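PDB 4E9L: attaching and effacing protein, pathogenesis factor, which acts as an adhesin of the intimin/invasin family, built partly of bacterial immunoglobulin-like domains in tandem, and probably attaches the bacterium to host surfaces. Local coordinates for residues D129-S134 against S141-W146; S197-A202 against E283-T288; P349-W354 against Y362-T367. All blocks are in the same frame, centred on the assembly; numbering follows the deposited sequence.

Contact 1: D129-S134 against S141-W146; sequences DAPSLS and STASGW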
ATOM      1  N   ASP A 129      19.845  33.148 -29.214  1.00 19.05           N
ATOM      2  CA  ASP A 129      18.430  33.098 -28.905  1.00 18.07           C
ATOM      3  C   ASP A 129      18.325  32.849 -27.416  1.00 19.63           C
ATOM      4  O   ASP A 129      19.315  32.528 -26.781  1.00 18.79           O
ATOM      5  CB  ASP A 129      17.764  31.896 -29.604  1.00 19.56           C
ATOM      6  CG  ASP A 129      18.027  31.725 -31.087  1.00 25.02           C
ATOM      7  OD1 ASP A 129      18.662  32.628 -31.693  1.00 22.66           O
ATOM      8  OD2 ASP A 129      17.551  30.720 -31.655  1.00 25.32           O
ATOM      9  N   ALA A 130      17.123  32.912 -26.876  1.00 17.60           N
ATOM     10  CA  ALA A 130      16.874  32.533 -25.489  1.00 19.02           C
ATOM     11  C   ALA A 130      17.190  31.026 -25.349  1.00 24.19           C
ATOM     12  O   ALA A 130      16.999  30.291 -26.322  1.00 22.96           O
ATOM     13  CB  ALA A 130      15.400  32.769 -25.155  1.00 20.16           C
ATOM     14  N   PRO A 131      17.664  30.546 -24.175  1.00 24.86           N
ATOM     15  CA  PRO A 131      17.906  29.094 -24.008  1.00 25.39           C
ATOM     16  C   PRO A 131      16.648  28.274 -24.289  1.00 29.40           C
ATOM     17  O   PRO A 131      15.540  28.706 -23.966  1.00 29.80           O
ATOM     18  CB  PRO A 131      18.299  28.975 -22.529  1.00 27.16           C
ATOM     19  CG  PRO A 131      18.867  30.328 -22.179  1.00 31.71           C
ATOM     20  CD  PRO A 131      17.973  31.283 -22.931  1.00 27.44           C
ATOM     21  N   SER A 132      16.809  27.137 -24.961  1.00 23.99           N
ATOM     22  CA  SER A 132      15.694  26.265 -25.284  1.00 22.93           C
ATOM     23  C   SER A 132      15.512  25.223 -24.151  1.00 25.48           C
ATOM     24  O   SER A 132      16.426  24.431 -23.875  1.00 23.05           O
ATOM     25  CB  SER A 132      15.901  25.616 -26.646  1.00 25.64           C
ATOM     26  OG  SER A 132      14.998  24.552 -26.872  1.00 40.52           O
ATOM     27  N   LEU A 133      14.354  25.286 -23.451  1.00 20.54           N
ATOM     28  CA  LEU A 133      14.056  24.399 -22.317  1.00 19.86           C
ATOM     29  C   LEU A 133      13.010  23.373 -22.692  1.00 24.64           C
ATOM     30  O   LEU A 133      11.963  23.718 -23.250  1.00 23.38           O
ATOM     31  CB  LEU A 133      13.550  25.179 -21.075  1.00 20.34           C
ATOM     32  CG  LEU A 133      14.229  26.474 -20.608  1.00 26.38           C
ATOM     33  CD1 LEU A 133      13.561  26.991 -19.336  1.00 26.46           C
ATOM     34  CD2 LEU A 133      15.710  26.289 -20.351  1.00 27.72           C
ATOM     35  N   SER A 134      13.288  22.114 -22.383  1.00 19.79           N
ATOM     36  CA  SER A 134      12.371  21.005 -22.612  1.00 20.22           C
ATOM     37  C   SER A 134      12.431  20.013 -21.468  1.00 21.82           C
ATOM     38  O   SER A 134      13.248  20.172 -20.538  1.00 19.22           O
ATOM     39  CB  SER A 134      12.577  20.354 -23.982  1.00 25.89           C
ATOM     40  OG  SER A 134      13.857  19.767 -24.108  1.00 42.15           O
ATOM     41  N   SER A 141       9.387  27.111 -15.834  1.00 19.84           N
ATOM     42  CA  SER A 141      10.793  27.491 -15.654  1.00 18.68           C
ATOM     43  C   SER A 141      11.130  28.625 -16.618  1.00 23.60           C
ATOM     44  O   SER A 141      10.641  28.630 -17.747  1.00 24.16           O
ATOM     45  CB  SER A 141      11.711  26.298 -15.892  1.00 21.48           C
ATOM     46  OG  SER A 141      11.519  25.308 -14.890  1.00 28.34           O
ATOM     47  N   THR A 142      11.935  29.597 -16.173  1.00 20.43           N
ATOM     48  CA  THR A 142      12.318  30.741 -17.010  1.00 20.85           C
ATOM     49  C   THR A 142      13.837  30.930 -17.016  1.00 25.49           C
ATOM     50  O   THR A 142      14.489  30.724 -16.002  1.00 23.69           O
ATOM     51  CB  THR A 142      11.615  32.030 -16.538  1.00 30.60           C
ATOM     52  OG1 THR A 142      12.042  32.325 -15.207  1.00 34.58           O
ATOM     53  CG2 THR A 142      10.069  31.950 -16.622  1.00 29.89           C
ATOM     54  N   ALA A 143      14.394  31.362 -18.148  1.00 22.38           N
ATOM     55  CA  ALA A 143      15.830  31.596 -18.258  1.00 20.92           C
ATOM     56  C   ALA A 143      16.104  33.093 -18.423  1.00 24.41           C
ATOM     57  O   ALA A 143      15.348  33.810 -19.097  1.00 23.31           O
ATOM     58  CB  ALA A 143      16.391  30.833 -19.442  1.00 21.13           C
ATOM     59  N   SER A 144      17.201  33.557 -17.827  1.00 19.59           N
ATOM     60  CA  SER A 144      17.653  34.928 -17.997  1.00 19.25           C
ATOM     61  C   SER A 144      18.290  34.961 -19.402  1.00 22.62           C
ATOM     62  O   SER A 144      18.441  33.912 -20.046  1.00 19.60           O
ATOM     63  CB  SER A 144      18.751  35.223 -16.971  1.00 22.54           C
ATOM     64  OG  SER A 144      19.894  34.418 -17.244  1.00 20.03           O
ATOM     65  N   GLY A 145      18.761  36.135 -19.816  1.00 21.99           N
ATOM     66  CA  GLY A 145      19.548  36.254 -21.040  1.00 21.87           C
ATOM     67  C   GLY A 145      20.926  35.631 -20.825  1.00 25.66           C
ATOM     68  O   GLY A 145      21.300  35.299 -19.693  1.00 23.28           O
ATOM     69  N   TRP A 146      21.671  35.424 -21.909  1.00 25.49           N
ATOM     70  CA  TRP A 146      23.013  34.843 -21.868  1.00 24.75           C
ATOM     71  C   TRP A 146      24.036  35.948 -21.610  1.00 28.49           C
ATOM     72  O   TRP A 146      23.985  36.981 -22.284  1.00 28.52           O
ATOM     73  CB  TRP A 146      23.348  34.198 -23.209  1.00 23.10           C
ATOM     74  CG  TRP A 146      22.655  32.905 -23.521  1.00 23.78           C
ATOM     75  CD1 TRP A 146      21.674  32.707 -24.449  1.00 26.73           C
ATOM     76  CD2 TRP A 146      22.978  31.609 -22.998  1.00 22.93           C
ATOM     77  NE1 TRP A 146      21.376  31.367 -24.545  1.00 25.51           N
ATOM     78  CE2 TRP A 146      22.137  30.675 -23.644  1.00 26.16           C
ATOM     79  CE3 TRP A 146      23.876  31.148 -22.017  1.00 23.26           C
ATOM     80  CZ2 TRP A 146      22.158  29.310 -23.334  1.00 25.18           C
ATOM     81  CZ3 TRP A 146      23.901  29.794 -21.719  1.00 23.99           C
ATOM     82  CH2 TRP A 146      23.049  28.892 -22.372  1.00 24.60           C
TER
HETATM   83  O   HOH W   1      20.104  30.012 -26.765  1.00 20.89           O
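Pro131 and Trp146 bury more surface here than any other residues, and the two side chains pass each other running opposite ways. Pro131 CG sits 3.6 Å from Trp146 CE2 and 3.3 Å above the indole plane, displaced toward its rim. Proline suits the place because its ring is compact, rigid and wholly apolar: while CG and CB meet the indole, CG also lies 3.7 Å from Ala143 CB, a methyl small enough to sit against the pyrrolidine ring. Trp146 has its CG anti to the carbonyl carbon (chi1 -73°), and its indole turns the nitrogen side toward Asp129. Asp129 O lies at the ring edge, near the plane, and a water joins the two groups, lying 2.6 Å from Asp129 O, to which it can donate, and accepting from Trp146 NE1 at 2.9 Å. The carboxylate of Asp129 is used elsewhere, gripping the backbone N of Asn174 and of Gly175. Farther along, Leu133 reaches across with one methyl, CD1, which lies 3.7 Å from Ser141 O and 4.0 Å from Ser141 CB. With CD1 anti to CA (chi2 -178°), the side chain is extended and this methyl is the one that reaches Ser141; the branched side chain also touches Val169 and Ile158 from the two sheets. Ser141 keeps its hydroxyl for Ala137 O and Gly161 N.

The two segments run roughly antiparallel but belong to different sheets: 132-134 pairs with 165-173, and 142-148 with 153-159. They therefore meet across the border of an immunoglobulin-like sandwich, where Trp146 also packs edge-to-face with Trp113. Side chains and a bridging water, rather than a backbone ladder, make this junction, so its cohesion should come mainly from apolar surface, even though the contact buries Ser144 O without a partner in the model.

Contact 2: S197-A202 against E283-T288; sequences SKVSVA and EAAQLT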
ATOM      1  N   SER A 197       1.127  13.872   1.245  1.00 18.24           N
ATOM      2  CA  SER A 197       1.420  12.441   1.183  1.00 16.42           C
ATOM      3  C   SER A 197       0.278  11.652   1.827  1.00 20.66           C
ATOM      4  O   SER A 197      -0.398  12.157   2.727  1.00 20.85           O
ATOM      5  CB  SER A 197       2.756  12.138   1.842  1.00 14.70           C
ATOM      6  OG  SER A 197       3.792  12.856   1.191  1.00 21.62           O
ATOM      7  N   LYS A 198       0.066  10.420   1.367  1.00 16.03           N
ATOM      8  CA  LYS A 198      -1.067   9.638   1.853  1.00 16.63           C
ATOM      9  C   LYS A 198      -0.705   8.192   2.043  1.00 19.38           C
ATOM     10  O   LYS A 198      -0.021   7.611   1.190  1.00 17.63           O
ATOM     11  CB  LYS A 198      -2.229   9.746   0.840  1.00 19.36           C
ATOM     12  CG  LYS A 198      -3.576   9.232   1.356  1.00 45.59           C
ATOM     13  CD  LYS A 198      -4.718   9.494   0.377  1.00 56.51           C
ATOM     14  CE  LYS A 198      -6.010   8.851   0.826  1.00 64.19           C
ATOM     15  NZ  LYS A 198      -7.121   9.153  -0.113  1.00 70.56           N
ATOM     16  N   VAL A 199      -1.233   7.600   3.120  1.00 15.82           N
ATOM     17  CA  VAL A 199      -1.100   6.177   3.430  1.00 15.80           C
ATOM     18  C   VAL A 199      -2.496   5.512   3.384  1.00 18.85           C
ATOM     19  O   VAL A 199      -3.470   6.097   3.849  1.00 18.31           O
ATOM     20  CB  VAL A 199      -0.297   5.860   4.733  1.00 20.42           C
ATOM     21  CG1 VAL A 199      -0.972   6.441   5.976  1.00 20.37           C
ATOM     22  CG2 VAL A 199      -0.108   4.343   4.907  1.00 20.35           C
ATOM     23  N   SER A 200      -2.567   4.277   2.855  1.00 15.79           N
ATOM     24  CA  SER A 200      -3.801   3.534   2.676  1.00 15.73           C
ATOM     25  C   SER A 200      -3.542   2.057   2.963  1.00 19.95           C
ATOM     26  O   SER A 200      -2.435   1.588   2.765  1.00 19.66           O
ATOM     27  CB  SER A 200      -4.251   3.710   1.220  1.00 19.69           C
ATOM     28  OG  SER A 200      -5.341   2.882   0.856  1.00 33.92           O
ATOM     29  N   VAL A 201      -4.552   1.324   3.437  1.00 17.23           N
ATOM     30  CA  VAL A 201      -4.442  -0.129   3.657  1.00 16.32           C
ATOM     31  C   VAL A 201      -5.438  -0.800   2.708  1.00 19.63           C
ATOM     32  O   VAL A 201      -6.502  -0.234   2.447  1.00 19.18           O
ATOM     33  CB  VAL A 201      -4.588  -0.620   5.130  1.00 19.66           C
ATOM     34  CG1 VAL A 201      -3.377  -0.220   5.971  1.00 19.39           C
ATOM     35  CG2 VAL A 201      -5.904  -0.150   5.763  1.00 20.10           C
ATOM     36  N   ALA A 202      -5.062  -1.947   2.144  1.00 14.47           N
ATOM     37  CA  ALA A 202      -5.884  -2.679   1.180  1.00 14.52           C
ATOM     38  C   ALA A 202      -7.202  -3.193   1.791  1.00 20.25           C
ATOM     39  O   ALA A 202      -8.215  -3.238   1.096  1.00 18.97           O
ATOM     40  CB  ALA A 202      -5.092  -3.833   0.591  1.00 14.43           C
ATOM     41  N   GLU A 283      -2.304  11.421   8.078  1.00 26.47           N
ATOM     42  CA  GLU A 283      -2.921  10.674   9.163  1.00 26.14           C
ATOM     43  C   GLU A 283      -2.623   9.205   8.960  1.00 26.21           C
ATOM     44  O   GLU A 283      -2.449   8.760   7.827  1.00 24.54           O
ATOM     45  CB  GLU A 283      -4.438  10.951   9.238  1.00 28.28           C
ATOM     46  CG  GLU A 283      -5.202  10.628   7.962  1.00 39.89           C
ATOM     47  CD  GLU A 283      -6.687  10.945   7.991  1.00 71.82           C
ATOM     48  OE1 GLU A 283      -7.401  10.405   8.867  1.00 70.85           O
ATOM     49  OE2 GLU A 283      -7.141  11.706   7.107  1.00 69.43           O
ATOM     50  N   ALA A 284      -2.513   8.467  10.056  1.00 22.39           N
ATOM     51  CA  ALA A 284      -2.209   7.035  10.011  1.00 21.30           C
ATOM     52  C   ALA A 284      -3.356   6.286   9.350  1.00 23.70           C
ATOM     53  O   ALA A 284      -4.518   6.696   9.493  1.00 23.15           O
ATOM     54  CB  ALA A 284      -1.999   6.515  11.427  1.00 22.03           C
ATOM     55  N   ALA A 285      -3.045   5.225   8.594  1.00 19.38           N
ATOM     56  CA  ALA A 285      -4.113   4.390   8.024  1.00 19.71           C
ATOM     57  C   ALA A 285      -4.663   3.540   9.195  1.00 24.78           C
ATOM     58  O   ALA A 285      -3.888   3.060  10.031  1.00 23.34           O
ATOM     59  CB  ALA A 285      -3.574   3.487   6.937  1.00 19.84           C
ATOM     60  N   GLN A 286      -5.988   3.399   9.286  1.00 21.73           N
ATOM     61  CA  GLN A 286      -6.563   2.649  10.378  1.00 23.04           C
ATOM     62  C   GLN A 286      -7.266   1.365   9.937  1.00 25.15           C
ATOM     63  O   GLN A 286      -7.965   1.319   8.915  1.00 22.65           O
ATOM     64  CB  GLN A 286      -7.487   3.538  11.225  1.00 26.20           C
ATOM     65  CG  GLN A 286      -7.790   2.986  12.630  1.00 55.40           C
ATOM     66  CD  GLN A 286      -8.223   4.047  13.625  1.00 86.44           C
ATOM     67  OE1 GLN A 286      -8.126   5.262  13.394  1.00 86.45           O
ATOM     68  NE2 GLN A 286      -8.682   3.608  14.782  1.00 80.82           N
ATOM     69  N   LEU A 287      -7.037   0.305  10.713  1.00 21.04           N
ATOM     70  CA  LEU A 287      -7.721  -0.950  10.489  1.00 20.43           C
ATOM     71  C   LEU A 287      -8.139  -1.575  11.808  1.00 21.56           C
ATOM     72  O   LEU A 287      -7.659  -1.178  12.885  1.00 21.76           O
ATOM     73  CB  LEU A 287      -6.967  -1.934   9.552  1.00 20.86           C
ATOM     74  CG  LEU A 287      -5.646  -2.587   9.989  1.00 25.74           C
ATOM     75  CD1 LEU A 287      -5.891  -3.884  10.801  1.00 26.80           C
ATOM     76  CD2 LEU A 287      -4.882  -3.047   8.761  1.00 28.68           C
ATOM     77  N   THR A 288      -9.066  -2.510  11.716  1.00 16.72           N
ATOM     78  CA  THR A 288      -9.528  -3.287  12.846  1.00 16.76           C
ATOM     79  C   THR A 288      -9.006  -4.700  12.659  1.00 19.02           C
ATOM     80  O   THR A 288      -9.248  -5.331  11.610  1.00 18.00           O
ATOM     81  CB  THR A 288     -11.070  -3.238  12.935  1.00 24.24           C
ATOM     82  OG1 THR A 288     -11.448  -1.895  13.232  1.00 25.58           O
ATOM     83  CG2 THR A 288     -11.627  -4.135  14.025  1.00 24.14           C
TER
HETATM   84  O   HOH W   2      -2.713   9.357   4.989  1.00 20.71           O
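Val199, Val201 and Ala285 interlock between two strands that run nearly parallel, 17° apart, with their axes 6.4 Å from each other at the closest. That spacing is wider than a backbone ladder allows, and the gap is filled by the methyls of small apolar side chains. Val199 places CG1 between its backbone N and carbonyl carbon (chi1 62°), the crowded position, and this methyl presses on the opposite main chain, 3.3 Å from Glu283 O and 3.6 Å from Ala285 N. Its CG2, anti to the backbone N, lies 4.1 Å from Ala285 CB. Val201 adopts a different rotamer, with CG1 beside the backbone N and anti to the carbonyl carbon (chi1 -71°). From there CG1 approaches Ala285 CB at 3.8 Å and Leu287 CD2 at 4.2 Å, while CG2 faces Gln286 O. Two valines can thus serve one alanine: its single methyl touches both, and one methyl is what fits once the valine branches occupy the gap.

Beside the first valine, a water links the main chains, accepting from Val199 N at 3.0 Å and donating to Glu283 O. Gln286 starts away from the other strand, and its side-chain NE2 hydrogen-bonds Glu268 OE1.

Strand 198-201 borders the sheet continued by 211-217, whereas 278-290 belongs to the opposing sheet and pairs in parallel with 205-207. A first strand that packs beside the last and whose continuation crosses to join the last strand's sheet is typical of immunoglobulin-like sandwiches, here one of the tandem domains of an invasin-like adhesin.

Contact 3: P349-W354 against Y362-T367; sequences PSAGNW and YVSTLT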
ATOM      1  N   PRO A 349     -32.675 -35.511  10.816  1.00 19.77           N
ATOM      2  CA  PRO A 349     -32.605 -34.380  11.769  1.00 18.52           C
ATOM      3  C   PRO A 349     -32.340 -33.074  11.013  1.00 21.09           C
ATOM      4  O   PRO A 349     -31.725 -33.096   9.943  1.00 18.57           O
ATOM      5  CB  PRO A 349     -31.400 -34.721  12.658  1.00 20.50           C
ATOM      6  CG  PRO A 349     -31.141 -36.184  12.438  1.00 25.89           C
ATOM      7  CD  PRO A 349     -31.548 -36.448  11.019  1.00 21.23           C
ATOM      8  N   SER A 350     -32.764 -31.934  11.576  1.00 17.41           N
ATOM      9  CA  SER A 350     -32.587 -30.649  10.894  1.00 18.02           C
ATOM     10  C   SER A 350     -32.286 -29.577  11.932  1.00 18.83           C
ATOM     11  O   SER A 350     -32.980 -29.528  12.945  1.00 17.82           O
ATOM     12  CB  SER A 350     -33.897 -30.286  10.177  1.00 20.11           C
ATOM     13  OG  SER A 350     -33.843 -29.034   9.523  1.00 38.67           O
ATOM     14  N   ALA A 351     -31.314 -28.698  11.670  1.00 15.83           N
ATOM     15  CA  ALA A 351     -31.045 -27.585  12.584  1.00 17.16           C
ATOM     16  C   ALA A 351     -31.628 -26.321  11.966  1.00 20.78           C
ATOM     17  O   ALA A 351     -31.564 -26.150  10.753  1.00 20.06           O
ATOM     18  CB  ALA A 351     -29.545 -27.415  12.826  1.00 18.05           C
ATOM     19  N   GLY A 352     -32.228 -25.477  12.794  1.00 17.18           N
ATOM     20  CA  GLY A 352     -32.793 -24.214  12.327  1.00 18.01           C
ATOM     21  C   GLY A 352     -31.699 -23.165  12.178  1.00 20.59           C
ATOM     22  O   GLY A 352     -30.511 -23.477  12.311  1.00 19.42           O
ATOM     23  N   ASN A 353     -32.088 -21.906  11.920  1.00 17.52           N
ATOM     24  CA  ASN A 353     -31.141 -20.785  11.804  1.00 18.10           C
ATOM     25  C   ASN A 353     -30.289 -20.579  13.051  1.00 21.36           C
ATOM     26  O   ASN A 353     -30.758 -20.788  14.168  1.00 21.27           O
ATOM     27  CB  ASN A 353     -31.882 -19.486  11.488  1.00 23.77           C
ATOM     28  CG  ASN A 353     -32.533 -19.456  10.122  1.00 43.20           C
ATOM     29  OD1 ASN A 353     -31.955 -19.839   9.095  1.00 33.96           O
ATOM     30  ND2 ASN A 353     -33.735 -18.937  10.081  1.00 39.60           N
ATOM     31  N   TRP A 354     -29.031 -20.187  12.856  1.00 17.53           N
ATOM     32  CA  TRP A 354     -28.136 -19.877  13.960  1.00 18.35           C
ATOM     33  C   TRP A 354     -28.338 -18.409  14.365  1.00 22.19           C
ATOM     34  O   TRP A 354     -28.419 -17.529  13.499  1.00 22.64           O
ATOM     35  CB  TRP A 354     -26.662 -20.099  13.544  1.00 17.52           C
ATOM     36  CG  TRP A 354     -26.292 -21.538  13.317  1.00 19.02           C
ATOM     37  CD1 TRP A 354     -26.255 -22.200  12.121  1.00 22.30           C
ATOM     38  CD2 TRP A 354     -25.892 -22.492  14.320  1.00 18.53           C
ATOM     39  NE1 TRP A 354     -25.864 -23.507  12.316  1.00 22.63           N
ATOM     40  CE2 TRP A 354     -25.622 -23.709  13.656  1.00 22.67           C
ATOM     41  CE3 TRP A 354     -25.744 -22.433  15.722  1.00 18.90           C
ATOM     42  CZ2 TRP A 354     -25.225 -24.863  14.342  1.00 21.51           C
ATOM     43  CZ3 TRP A 354     -25.340 -23.569  16.400  1.00 19.74           C
ATOM     44  CH2 TRP A 354     -25.066 -24.764  15.713  1.00 20.74           C
ATOM     45  N   TYR A 362     -23.079 -19.171  19.168  1.00 12.72           N
ATOM     46  CA  TYR A 362     -24.194 -19.321  18.230  1.00 12.35           C
ATOM     47  C   TYR A 362     -25.143 -20.405  18.715  1.00 16.39           C
ATOM     48  O   TYR A 362     -24.707 -21.488  19.129  1.00 15.80           O
ATOM     49  CB  TYR A 362     -23.685 -19.578  16.794  1.00 12.86           C
ATOM     50  CG  TYR A 362     -22.673 -18.537  16.315  1.00 15.22           C
ATOM     51  CD1 TYR A 362     -21.328 -18.610  16.690  1.00 15.94           C
ATOM     52  CD2 TYR A 362     -23.054 -17.508  15.458  1.00 16.39           C
ATOM     53  CE1 TYR A 362     -20.403 -17.645  16.267  1.00 14.83           C
ATOM     54  CE2 TYR A 362     -22.139 -16.546  15.022  1.00 16.28           C
ATOM     55  CZ  TYR A 362     -20.812 -16.620  15.428  1.00 22.29           C
ATOM     56  OH  TYR A 362     -19.914 -15.667  14.981  1.00 16.12           O
ATOM     57  N   VAL A 363     -26.450 -20.102  18.685  1.00 12.70           N
ATOM     58  CA  VAL A 363     -27.472 -21.038  19.171  1.00 12.32           C
ATOM     59  C   VAL A 363     -28.395 -21.438  18.010  1.00 16.77           C
ATOM     60  O   VAL A 363     -28.751 -20.592  17.185  1.00 16.25           O
ATOM     61  CB  VAL A 363     -28.238 -20.420  20.399  1.00 17.51           C
ATOM     62  CG1 VAL A 363     -29.404 -21.296  20.848  1.00 18.08           C
ATOM     63  CG2 VAL A 363     -27.286 -20.159  21.572  1.00 17.89           C
ATOM     64  N   SER A 364     -28.740 -22.731  17.932  1.00 13.46           N
ATOM     65  CA  SER A 364     -29.673 -23.273  16.932  1.00 13.64           C
ATOM     66  C   SER A 364     -30.555 -24.339  17.578  1.00 17.13           C
ATOM     67  O   SER A 364     -30.129 -25.029  18.503  1.00 17.09           O
ATOM     68  CB  SER A 364     -28.917 -23.901  15.761  1.00 18.91           C
ATOM     69  OG  SER A 364     -29.798 -24.473  14.804  1.00 29.19           O
ATOM     70  N   THR A 365     -31.765 -24.500  17.062  1.00 12.38           N
ATOM     71  CA  THR A 365     -32.682 -25.524  17.541  1.00 12.92           C
ATOM     72  C   THR A 365     -32.530 -26.712  16.618  1.00 16.62           C
ATOM     73  O   THR A 365     -32.708 -26.581  15.401  1.00 16.47           O
ATOM     74  CB  THR A 365     -34.137 -25.016  17.520  1.00 19.10           C
ATOM     75  OG1 THR A 365     -34.270 -23.931  18.459  1.00 18.32           O
ATOM     76  CG2 THR A 365     -35.138 -26.113  17.858  1.00 14.28           C
ATOM     77  N   LEU A 366     -32.201 -27.855  17.191  1.00 11.76           N
ATOM     78  CA  LEU A 366     -32.087 -29.082  16.430  1.00 12.15           C
ATOM     79  C   LEU A 366     -33.384 -29.837  16.585  1.00 16.02           C
ATOM     80  O   LEU A 366     -33.742 -30.168  17.706  1.00 15.30           O
ATOM     81  CB  LEU A 366     -30.905 -29.955  16.957  1.00 11.71           C
ATOM     82  CG  LEU A 366     -30.724 -31.328  16.290  1.00 16.98           C
ATOM     83  CD1 LEU A 366     -30.373 -31.175  14.802  1.00 16.93           C
ATOM     84  CD2 LEU A 366     -29.667 -32.171  17.037  1.00 19.15           C
ATOM     85  N   THR A 367     -34.024 -30.188  15.473  1.00 11.41           N
ATOM     86  CA  THR A 367     -35.209 -31.041  15.480  1.00 11.68           C
ATOM     87  C   THR A 367     -34.693 -32.435  15.144  1.00 16.49           C
ATOM     88  O   THR A 367     -34.063 -32.652  14.096  1.00 13.45           O
ATOM     89  CB  THR A 367     -36.287 -30.602  14.481  1.00 17.82           C
ATOM     90  OG1 THR A 367     -36.673 -29.264  14.776  1.00 19.72           O
ATOM     91  CG2 THR A 367     -37.551 -31.512  14.551  1.00 18.04           C
TER
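The indole of Trp354 carries Ser364 CB over one face: the methylene stands 3.5 Å from the centroid of the six-membered ring and 13° off its normal, a CH-pi contact. At the ring's edge, near its plane, Tyr362 O lies 3.5 Å from Trp354 CZ3. Both segments belong to the β-hairpin of strands 350-358 and 361-367 in an immunoglobulin-like domain. A broad tryptophan suits this buried spot, where it also meets Phe318 and Pro333 and its NE1 bonds to Asp334 O.

At the other end the hairpin is regular. Ser350 and Thr367 form an antiparallel hydrogen-bonded pair, with N-H bonds in both directions (Thr367 N to Ser350 O, 2.8 Å), and their small polar side chains share one side of the sheet. Ala351 and Leu366, the neighbouring non-hydrogen-bonded pair, turn to the other side, where Leu366 and Pro349 meet Phe338 of the opposing sheet; apolar residues suit that interior.

Gly352 N continues the ladder to Thr365 O at 2.9 Å, but then one extra residue shifts the register, so that Trp354, not Asn353, is nearest Ser364. There a side chain supplies the link: with OG anti to its backbone N (chi1 178°), Ser364 donates from OG to Gly352 O at 2.8 Å, standing 52° out of the carbonyl plane.

How the contacts relate
The three contacts follow one another along the chain, each in its own invasin-type domain, and none touches another. Contact 2 lies near the middle, its centre about 8 Å from that of the chain, while contacts 1 and 3 sit on opposite sides of it, their centres about 43 and 41 Å from that of contact 2. Those two outer centres are about 82 Å apart, nearly the sum of both steps, as expected of an extended, rod-like array. The nearest atoms of contacts 2 and 3 are about 14 Å apart. Contacts 1 and 2 join the two sheets of a sandwich, whereas contact 3 zips neighbouring strands within one sheet.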